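Local coordinates for DNA mismatch repair protein MutS (Thermus aquaticus, PDB 1EWQ) that takes part in DNA mismatch repair, binding mismatched DNA and ATP and showing a weak ATPase activity, at residues Leu572-Glu577 with Tyr690-Thr695; Leu578-Gly583 with Leu708-Val713; Leu661-Arg666 with Ala694-Glu699. One frame throughout, in Å; residues are numbered along the deposited sequence.

Contact 1. Residues Leu572-Glu577 with Tyr690-Thr695; sequences LEMAHE and YTLFAT
The His-576 ring lies obliquely across the ring of Tyr-690. Their centroids are 4.3 Å apart and the planes are turned by 44°. Tyr-690 OH sits over one face of the imidazole, toward its rim. In return the backbone N of His-576 lies 3.4 Å above one face of the phenol ring, also off centre. Further along, Met-574, modelled as selenomethionine, rests its SE on Leu-692 CD2 at 3.7 Å. Leu-572 has its CG set anti to the backbone N (chi1 178°), and its CD2 meets the same Leu-692 CD2 tip to tip at 4.2 Å. On the backbone, Thr-691 N donates to Glu-577 O at 3.0 Å, though the position of that oxygen is less certain.

A second shell holds the two rings. His-576 ND1 is bonded to Arg-688 O, and His-576 NE2 to Asp-549 OD2. Tyr-690 OH is bonded to Asp-549 O, so one aspartate ties both polar ends. Phe-619 meets the Tyr-690 ring edge-to-face.

The contact joins two sheets. Strand 570-574 is the edge of one and pairs with strand 551-556. Strand 690-694 runs inside the parallel part of the other, between strands 657-662 and 578-582. Helix 589-603 covers both leucines: Thr-596 touches each, Phe-592 touches Leu-572 and Leu-593 touches Leu-692.

Contact 2. Residues Leu578-Gly583 with Leu708-Val713; sequences LVLITG and LKNLHV
Leu-711 O receives Thr-582 N at 3.0 Å and a water at 2.8 Å, and Ile-581 CA also approaches it. The Thr-582 N-H comes tilted 23° from the carbonyl plane. The same water is 2.8 Å from Thr-582 OG1 and 2.7 Å from Asn-710 OD1, so it bridges the two strands on that face. Thr-582 OG1 is also bonded to Ala-733 N. Asn-710 ND2 is bonded to Thr-701 O.

The strands run parallel in register, Leu-578 beside Leu-708 through Thr-582 beside His-712. The backbone bonds alternate between them: Lys-709 N donates to Leu-578 O at 2.8 Å, and Lys-709 O accepts from Leu-580 N. Strand 578-582 is an inner strand of the P-loop NTPase core and leads into the predicted ATP-binding loop at Gly-583. A CB on Gly-583 would lie 2.3 Å from Val-713 O, a clash.

Side chains divide between two faces. On one, Leu-578 lies side by side with Leu-708, and Leu-580 CD1 meets Leu-708 CD1 at 3.9 Å. On the other, Val-579 CG1 touches Leu-711 CD1 at 3.8 Å, while Ile-581 lies alongside Leu-711 and packs on Phe-592 and Leu-593 of helix 589-603.

Contact 3. Residues Leu661-Arg666 with Ala694-Glu699; sequences LDEVGR and ATHYFE. With SO4 (sulfate ion), chain F.
Ala-694 is clasped by two short backbone bonds. Its N donates to Leu-661 O at 2.8 Å, and its O accepts from Glu-663 N at 2.6 Å. This is the tight end, one parallel bridge between Asp-662 and Ala-694. Beyond it Glu-663 takes left-handed backbone angles and the chains part. The other end is looser, bridged by two waters. One joins Val-664 O to Thr-695 OG1, and another donates to Gly-665 O and is weakly bonded to Tyr-697 OH. Thr-695 OG1 also accepts from Tyr-697 N, an ST turn.

The Asp-662 and Glu-663 pair at the strand end fits a Walker B motif of this ATPase family. Glu-663 OE1 takes Arg-666 NH2 at 2.6 Å on its anti lone pair, in the guanidinium plane. Arg-666 NH1 pairs with Glu-642. Glu-663 OE2 stands 2.7 Å from His-696 NE2, with carboxylate and ring planes 59° apart. His-696 NE2 makes a weak bond to Asn-585 ND2. At the ring edge ND1 donates to sulfate O3 at 3.0 Å. An alanine at His-696 would probably leave the sulfate without this donor and Glu-663 OE2 without its close neighbour. Tyr-737 N and Thr-668 and Ser-669 of the second subunit also hold the sulfate.

In the fold
All three contacts reach one sheet; contact 1 also brings in strand 570-574 of a second. Strand 578-582, one half of contact 2, pairs on its other edge with strand 690-694 of contact 1, where Val-579 N probably bonds to Thr-691 O at 2.7 Å. Contact 3 follows contact 1 at the end of strand 690-694, sharing Ala-694 and Thr-695. Contacts 2 and 3, about 10 Å apart between centres, meet at strand ends bordering the predicted ATP site, where Ile-581 O probably accepts from Thr-695 N at 3.1 Å. Contact 1 lies further back, Leu-692 being about 9 Å from Lys-589 between side chains. All three are over 50 Å from the bound DNA (nearest atoms).

Contact 1. Residues Leu572-Glu577 with Tyr690-Thr695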
# COMPACT_ATOMS: atom_id res chain seq x y z
N LEU C 572 -26.91 -32.65 0.79
CA LEU C 572 -26.81 -32.67 -0.65
C LEU C 572 -26.55 -34.08 -1.13
O LEU C 572 -25.68 -34.78 -0.60
CB LEU C 572 -25.68 -31.75 -1.15
CG LEU C 572 -25.51 -31.78 -2.67
CD1 LEU C 572 -26.79 -31.30 -3.32
CD2 LEU C 572 -24.33 -30.92 -3.08
N GLU C 573 -27.33 -34.49 -2.13
CA GLU C 573 -27.17 -35.78 -2.77
C GLU C 573 -27.08 -35.47 -4.25
O GLU C 573 -27.89 -34.71 -4.78
CB GLU C 573 -28.37 -36.69 -2.52
CG GLU C 573 -28.35 -37.38 -1.19
CD GLU C 573 -29.10 -38.69 -1.23
OE1 GLU C 573 -28.68 -39.58 -2.00
OE2 GLU C 573 -30.09 -38.83 -0.49
N MSE C 574 -26.08 -36.05 -4.91
CA MSE C 574 -25.82 -35.81 -6.33
C MSE C 574 -25.15 -37.01 -6.98
O MSE C 574 -24.23 -37.60 -6.42
CB MSE C 574 -24.88 -34.63 -6.51
CG MSE C 574 -25.51 -33.27 -6.49
SE MSE C 574 -24.28 -32.10 -7.39
CE MSE C 574 -24.74 -32.52 -9.19
N ALA C 575 -25.56 -37.32 -8.20
CA ALA C 575 -24.98 -38.44 -8.92
C ALA C 575 -24.99 -38.12 -10.41
O ALA C 575 -25.90 -38.55 -11.12
CB ALA C 575 -25.77 -39.71 -8.65
N HIS C 576 -23.99 -37.38 -10.87
CA HIS C 576 -23.91 -37.00 -12.27
C HIS C 576 -25.23 -36.35 -12.65
O HIS C 576 -25.78 -36.61 -13.71
CB HIS C 576 -23.68 -38.23 -13.15
CG HIS C 576 -22.40 -38.95 -12.87
ND1 HIS C 576 -21.18 -38.53 -13.35
CD2 HIS C 576 -22.15 -40.06 -12.13
CE1 HIS C 576 -20.23 -39.35 -12.93
NE2 HIS C 576 -20.79 -40.29 -12.18
N GLU C 577 -25.74 -35.50 -11.76
CA GLU C 577 -27.01 -34.81 -11.97
C GLU C 577 -26.89 -33.30 -12.19
O GLU C 577 -25.89 -32.68 -11.81
CB GLU C 577 -27.92 -35.06 -10.76
CG GLU C 577 -28.39 -36.50 -10.62
CD GLU C 577 -29.01 -36.81 -9.26
OE1 GLU C 577 -28.29 -36.75 -8.24
OE2 GLU C 577 -30.23 -37.11 -9.22
N TYR C 690 -21.31 -33.34 -12.47
CA TYR C 690 -22.11 -33.04 -11.29
C TYR C 690 -22.20 -31.52 -11.31
O TYR C 690 -21.23 -30.82 -11.01
CB TYR C 690 -21.40 -33.49 -10.00
CG TYR C 690 -21.10 -34.97 -9.90
CD1 TYR C 690 -20.23 -35.59 -10.79
CD2 TYR C 690 -21.63 -35.74 -8.86
CE1 TYR C 690 -19.88 -36.94 -10.65
CE2 TYR C 690 -21.30 -37.09 -8.70
CZ TYR C 690 -20.42 -37.68 -9.60
OH TYR C 690 -20.07 -39.01 -9.43
N THR C 691 -23.38 -31.02 -11.65
CA THR C 691 -23.59 -29.59 -11.76
C THR C 691 -24.57 -28.99 -10.75
O THR C 691 -25.69 -29.48 -10.58
CB THR C 691 -24.08 -29.24 -13.19
OG1 THR C 691 -23.15 -29.71 -14.17
CG2 THR C 691 -24.24 -27.75 -13.34
N LEU C 692 -24.12 -27.93 -10.07
CA LEU C 692 -24.98 -27.18 -9.14
C LEU C 692 -25.17 -25.86 -9.88
O LEU C 692 -24.21 -25.14 -10.16
CB LEU C 692 -24.30 -26.94 -7.79
CG LEU C 692 -24.11 -28.10 -6.82
CD1 LEU C 692 -23.42 -27.59 -5.56
CD2 LEU C 692 -25.46 -28.71 -6.46
N PHE C 693 -26.42 -25.54 -10.19
CA PHE C 693 -26.72 -24.33 -10.94
C PHE C 693 -27.71 -23.46 -10.19
O PHE C 693 -28.91 -23.75 -10.20
CB PHE C 693 -27.30 -24.74 -12.31
CG PHE C 693 -27.50 -23.59 -13.27
CD1 PHE C 693 -27.73 -23.86 -14.63
CD2 PHE C 693 -27.47 -22.26 -12.85
CE1 PHE C 693 -27.93 -22.83 -15.54
CE2 PHE C 693 -27.67 -21.22 -13.76
CZ PHE C 693 -27.90 -21.50 -15.11
N ALA C 694 -27.20 -22.43 -9.52
CA ALA C 694 -28.03 -21.48 -8.78
C ALA C 694 -28.59 -20.50 -9.80
O ALA C 694 -27.84 -19.90 -10.57
CB ALA C 694 -27.19 -20.73 -7.75
N THR C 695 -29.91 -20.33 -9.80
CA THR C 695 -30.54 -19.43 -10.77
C THR C 695 -31.89 -18.93 -10.27
O THR C 695 -32.40 -19.42 -9.27
CB THR C 695 -30.77 -20.16 -12.12
OG1 THR C 695 -31.35 -19.26 -13.08
CG2 THR C 695 -31.69 -21.36 -11.94

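Contact 2. Residues Leu578-Gly583 with Leu708-Val713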
# COMPACT_ATOMS: atom_id res chain seq x y z
N LEU C 578 -27.90 -32.73 -12.84
CA LEU C 578 -27.98 -31.29 -13.08
C LEU C 578 -28.87 -30.80 -11.95
O LEU C 578 -30.09 -31.00 -11.98
CB LEU C 578 -28.67 -31.02 -14.42
CG LEU C 578 -28.66 -29.62 -15.03
CD1 LEU C 578 -30.01 -29.38 -15.67
CD2 LEU C 578 -28.39 -28.56 -13.99
N VAL C 579 -28.27 -30.18 -10.94
CA VAL C 579 -29.01 -29.70 -9.78
C VAL C 579 -29.29 -28.21 -9.84
O VAL C 579 -28.38 -27.40 -9.68
CB VAL C 579 -28.24 -30.01 -8.48
CG1 VAL C 579 -28.96 -29.43 -7.28
CG2 VAL C 579 -28.06 -31.51 -8.32
N LEU C 580 -30.54 -27.84 -10.05
CA LEU C 580 -30.90 -26.43 -10.11
C LEU C 580 -31.32 -25.99 -8.73
O LEU C 580 -32.04 -26.72 -8.04
CB LEU C 580 -32.05 -26.20 -11.08
CG LEU C 580 -31.83 -26.58 -12.54
CD1 LEU C 580 -33.16 -26.56 -13.25
CD2 LEU C 580 -30.84 -25.60 -13.20
N ILE C 581 -30.86 -24.81 -8.32
CA ILE C 581 -31.20 -24.26 -7.02
C ILE C 581 -31.84 -22.89 -7.19
O ILE C 581 -31.16 -21.91 -7.46
CB ILE C 581 -29.95 -24.12 -6.12
CG1 ILE C 581 -29.26 -25.47 -5.99
CG2 ILE C 581 -30.35 -23.58 -4.77
CD1 ILE C 581 -27.97 -25.45 -5.21
N THR C 582 -33.16 -22.85 -7.05
CA THR C 582 -33.91 -21.61 -7.20
C THR C 582 -34.09 -20.95 -5.83
O THR C 582 -33.72 -21.51 -4.81
CB THR C 582 -35.29 -21.88 -7.85
OG1 THR C 582 -35.87 -23.08 -7.30
CG2 THR C 582 -35.14 -22.05 -9.35
N GLY C 583 -34.65 -19.74 -5.83
CA GLY C 583 -34.85 -19.03 -4.59
C GLY C 583 -34.12 -17.69 -4.64
O GLY C 583 -33.29 -17.47 -5.52
N LEU C 708 -32.22 -34.12 -14.11
CA LEU C 708 -32.37 -32.77 -13.59
C LEU C 708 -33.04 -32.87 -12.23
O LEU C 708 -34.08 -33.51 -12.08
CB LEU C 708 -33.21 -31.91 -14.53
CG LEU C 708 -33.44 -30.43 -14.17
CD1 LEU C 708 -34.03 -29.68 -15.37
CD2 LEU C 708 -34.38 -30.31 -12.98
N LYS C 709 -32.43 -32.24 -11.22
CA LYS C 709 -32.99 -32.25 -9.88
C LYS C 709 -33.20 -30.81 -9.38
O LYS C 709 -32.37 -29.93 -9.63
CB LYS C 709 -32.07 -32.99 -8.90
CG LYS C 709 -32.62 -33.03 -7.50
CD LYS C 709 -31.61 -33.58 -6.48
CE LYS C 709 -31.34 -35.06 -6.67
NZ LYS C 709 -30.38 -35.55 -5.66
N ASN C 710 -34.31 -30.59 -8.69
CA ASN C 710 -34.62 -29.28 -8.16
C ASN C 710 -34.45 -29.15 -6.65
O ASN C 710 -34.83 -30.03 -5.88
CB ASN C 710 -36.05 -28.89 -8.54
CG ASN C 710 -36.14 -28.34 -9.95
OD1 ASN C 710 -35.51 -27.33 -10.27
ND2 ASN C 710 -36.93 -28.99 -10.80
N LEU C 711 -33.83 -28.04 -6.25
CA LEU C 711 -33.61 -27.67 -4.87
C LEU C 711 -33.87 -26.16 -4.83
O LEU C 711 -33.95 -25.52 -5.88
CB LEU C 711 -32.17 -27.95 -4.42
CG LEU C 711 -31.70 -29.39 -4.22
CD1 LEU C 711 -30.28 -29.39 -3.68
CD2 LEU C 711 -32.62 -30.11 -3.24
N HIS C 712 -34.03 -25.60 -3.64
CA HIS C 712 -34.28 -24.18 -3.52
C HIS C 712 -34.15 -23.70 -2.09
O HIS C 712 -34.06 -24.49 -1.15
CB HIS C 712 -35.69 -23.82 -4.03
CG HIS C 712 -36.80 -24.19 -3.08
ND1 HIS C 712 -37.18 -25.50 -2.84
CD2 HIS C 712 -37.60 -23.43 -2.30
CE1 HIS C 712 -38.16 -25.52 -1.96
NE2 HIS C 712 -38.43 -24.28 -1.61
N VAL C 713 -34.09 -22.39 -1.95
CA VAL C 713 -34.03 -21.76 -0.65
C VAL C 713 -35.24 -20.83 -0.65
O VAL C 713 -35.75 -20.47 -1.72
CB VAL C 713 -32.73 -20.96 -0.45
CG1 VAL C 713 -31.56 -21.93 -0.31
CG2 VAL C 713 -32.51 -20.02 -1.62
O HOH W 1 -34.84 -25.42 -8.49

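Contact 3. Residues Leu661-Arg666 with Ala694-Glu699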
# COMPACT_ATOMS: atom_id res chain seq x y z
N LEU C 661 -22.37 -23.32 -11.25
CA LEU C 661 -22.84 -22.16 -12.00
C LEU C 661 -23.72 -21.28 -11.14
O LEU C 661 -24.63 -21.75 -10.46
CB LEU C 661 -23.59 -22.58 -13.26
CG LEU C 661 -22.86 -23.53 -14.23
CD1 LEU C 661 -23.73 -23.72 -15.48
CD2 LEU C 661 -21.49 -22.97 -14.59
N ASP C 662 -23.44 -19.99 -11.19
CA ASP C 662 -24.13 -18.98 -10.39
C ASP C 662 -24.82 -17.97 -11.31
O ASP C 662 -24.19 -17.04 -11.80
CB ASP C 662 -23.10 -18.29 -9.49
CG ASP C 662 -23.68 -17.20 -8.62
OD1 ASP C 662 -23.16 -16.05 -8.67
OD2 ASP C 662 -24.64 -17.48 -7.86
N GLU C 663 -26.11 -18.19 -11.55
CA GLU C 663 -26.93 -17.31 -12.38
C GLU C 663 -26.45 -17.09 -13.82
O GLU C 663 -26.47 -15.98 -14.35
CB GLU C 663 -27.11 -15.96 -11.66
CG GLU C 663 -27.48 -16.10 -10.18
CD GLU C 663 -27.84 -14.78 -9.50
OE1 GLU C 663 -27.14 -13.78 -9.74
OE2 GLU C 663 -28.81 -14.75 -8.71
N VAL C 664 -26.01 -18.17 -14.46
CA VAL C 664 -25.57 -18.09 -15.85
C VAL C 664 -26.80 -17.75 -16.70
O VAL C 664 -27.85 -18.41 -16.59
CB VAL C 664 -24.94 -19.44 -16.30
CG1 VAL C 664 -24.87 -19.55 -17.82
CG2 VAL C 664 -23.54 -19.55 -15.72
N GLY C 665 -26.69 -16.72 -17.53
CA GLY C 665 -27.80 -16.29 -18.38
C GLY C 665 -28.13 -14.82 -18.19
O GLY C 665 -28.78 -14.20 -19.03
N ARG C 666 -27.70 -14.26 -17.06
CA ARG C 666 -27.91 -12.86 -16.72
C ARG C 666 -27.15 -11.97 -17.72
O ARG C 666 -26.26 -12.44 -18.42
CB ARG C 666 -27.32 -12.57 -15.33
CG ARG C 666 -25.85 -13.02 -15.30
CD ARG C 666 -24.95 -12.35 -14.27
NE ARG C 666 -25.28 -12.70 -12.90
CZ ARG C 666 -24.39 -12.76 -11.91
NH1 ARG C 666 -23.11 -12.52 -12.15
NH2 ARG C 666 -24.79 -13.04 -10.68
N ALA C 694 -27.20 -22.43 -9.52
CA ALA C 694 -28.03 -21.48 -8.78
C ALA C 694 -28.59 -20.50 -9.80
O ALA C 694 -27.84 -19.90 -10.57
CB ALA C 694 -27.19 -20.73 -7.75
N THR C 695 -29.91 -20.33 -9.80
CA THR C 695 -30.54 -19.43 -10.77
C THR C 695 -31.89 -18.93 -10.27
O THR C 695 -32.40 -19.42 -9.27
CB THR C 695 -30.77 -20.16 -12.12
OG1 THR C 695 -31.35 -19.26 -13.08
CG2 THR C 695 -31.69 -21.36 -11.94
N HIS C 696 -32.44 -17.93 -10.96
CA HIS C 696 -33.75 -17.38 -10.61
C HIS C 696 -34.76 -17.85 -11.64
O HIS C 696 -35.96 -17.71 -11.45
CB HIS C 696 -33.72 -15.86 -10.61
CG HIS C 696 -32.90 -15.27 -9.52
ND1 HIS C 696 -33.17 -15.50 -8.19
CD2 HIS C 696 -31.79 -14.49 -9.55
CE1 HIS C 696 -32.26 -14.90 -7.44
NE2 HIS C 696 -31.41 -14.28 -8.25
N TYR C 697 -34.27 -18.40 -12.75
CA TYR C 697 -35.15 -18.86 -13.82
C TYR C 697 -36.02 -20.04 -13.42
O TYR C 697 -35.55 -21.18 -13.34
CB TYR C 697 -34.32 -19.24 -15.04
CG TYR C 697 -33.65 -18.06 -15.72
CD1 TYR C 697 -32.46 -18.23 -16.43
CD2 TYR C 697 -34.23 -16.79 -15.71
CE1 TYR C 697 -31.88 -17.18 -17.11
CE2 TYR C 697 -33.66 -15.72 -16.40
CZ TYR C 697 -32.48 -15.93 -17.10
OH TYR C 697 -31.90 -14.89 -17.80
N PHE C 698 -37.30 -19.77 -13.15
CA PHE C 698 -38.22 -20.85 -12.81
C PHE C 698 -38.36 -21.70 -14.07
O PHE C 698 -38.61 -22.90 -14.01
CB PHE C 698 -39.60 -20.32 -12.42
CG PHE C 698 -39.68 -19.74 -11.03
CD1 PHE C 698 -39.29 -18.42 -10.79
CD2 PHE C 698 -40.15 -20.51 -9.97
CE1 PHE C 698 -39.38 -17.87 -9.51
CE2 PHE C 698 -40.25 -19.97 -8.68
CZ PHE C 698 -39.86 -18.64 -8.46
N GLU C 699 -38.18 -21.06 -15.22
CA GLU C 699 -38.30 -21.75 -16.49
C GLU C 699 -37.35 -22.96 -16.56
O GLU C 699 -37.71 -23.99 -17.13
CB GLU C 699 -38.07 -20.79 -17.67
CG GLU C 699 -37.16 -19.61 -17.37
CD GLU C 699 -37.86 -18.48 -16.62
OE1 GLU C 699 -38.50 -17.61 -17.27
OE2 GLU C 699 -37.78 -18.48 -15.38
S SO4 F . -36.58 -14.69 -6.81
O1 SO4 F . -37.72 -14.19 -7.61
O2 SO4 F . -37.02 -15.02 -5.45
O3 SO4 F . -36.04 -15.89 -7.47
O4 SO4 F . -35.55 -13.64 -6.76
O HOH W 2 -29.52 -17.80 -14.46
O HOH W 3 -30.45 -12.25 -19.26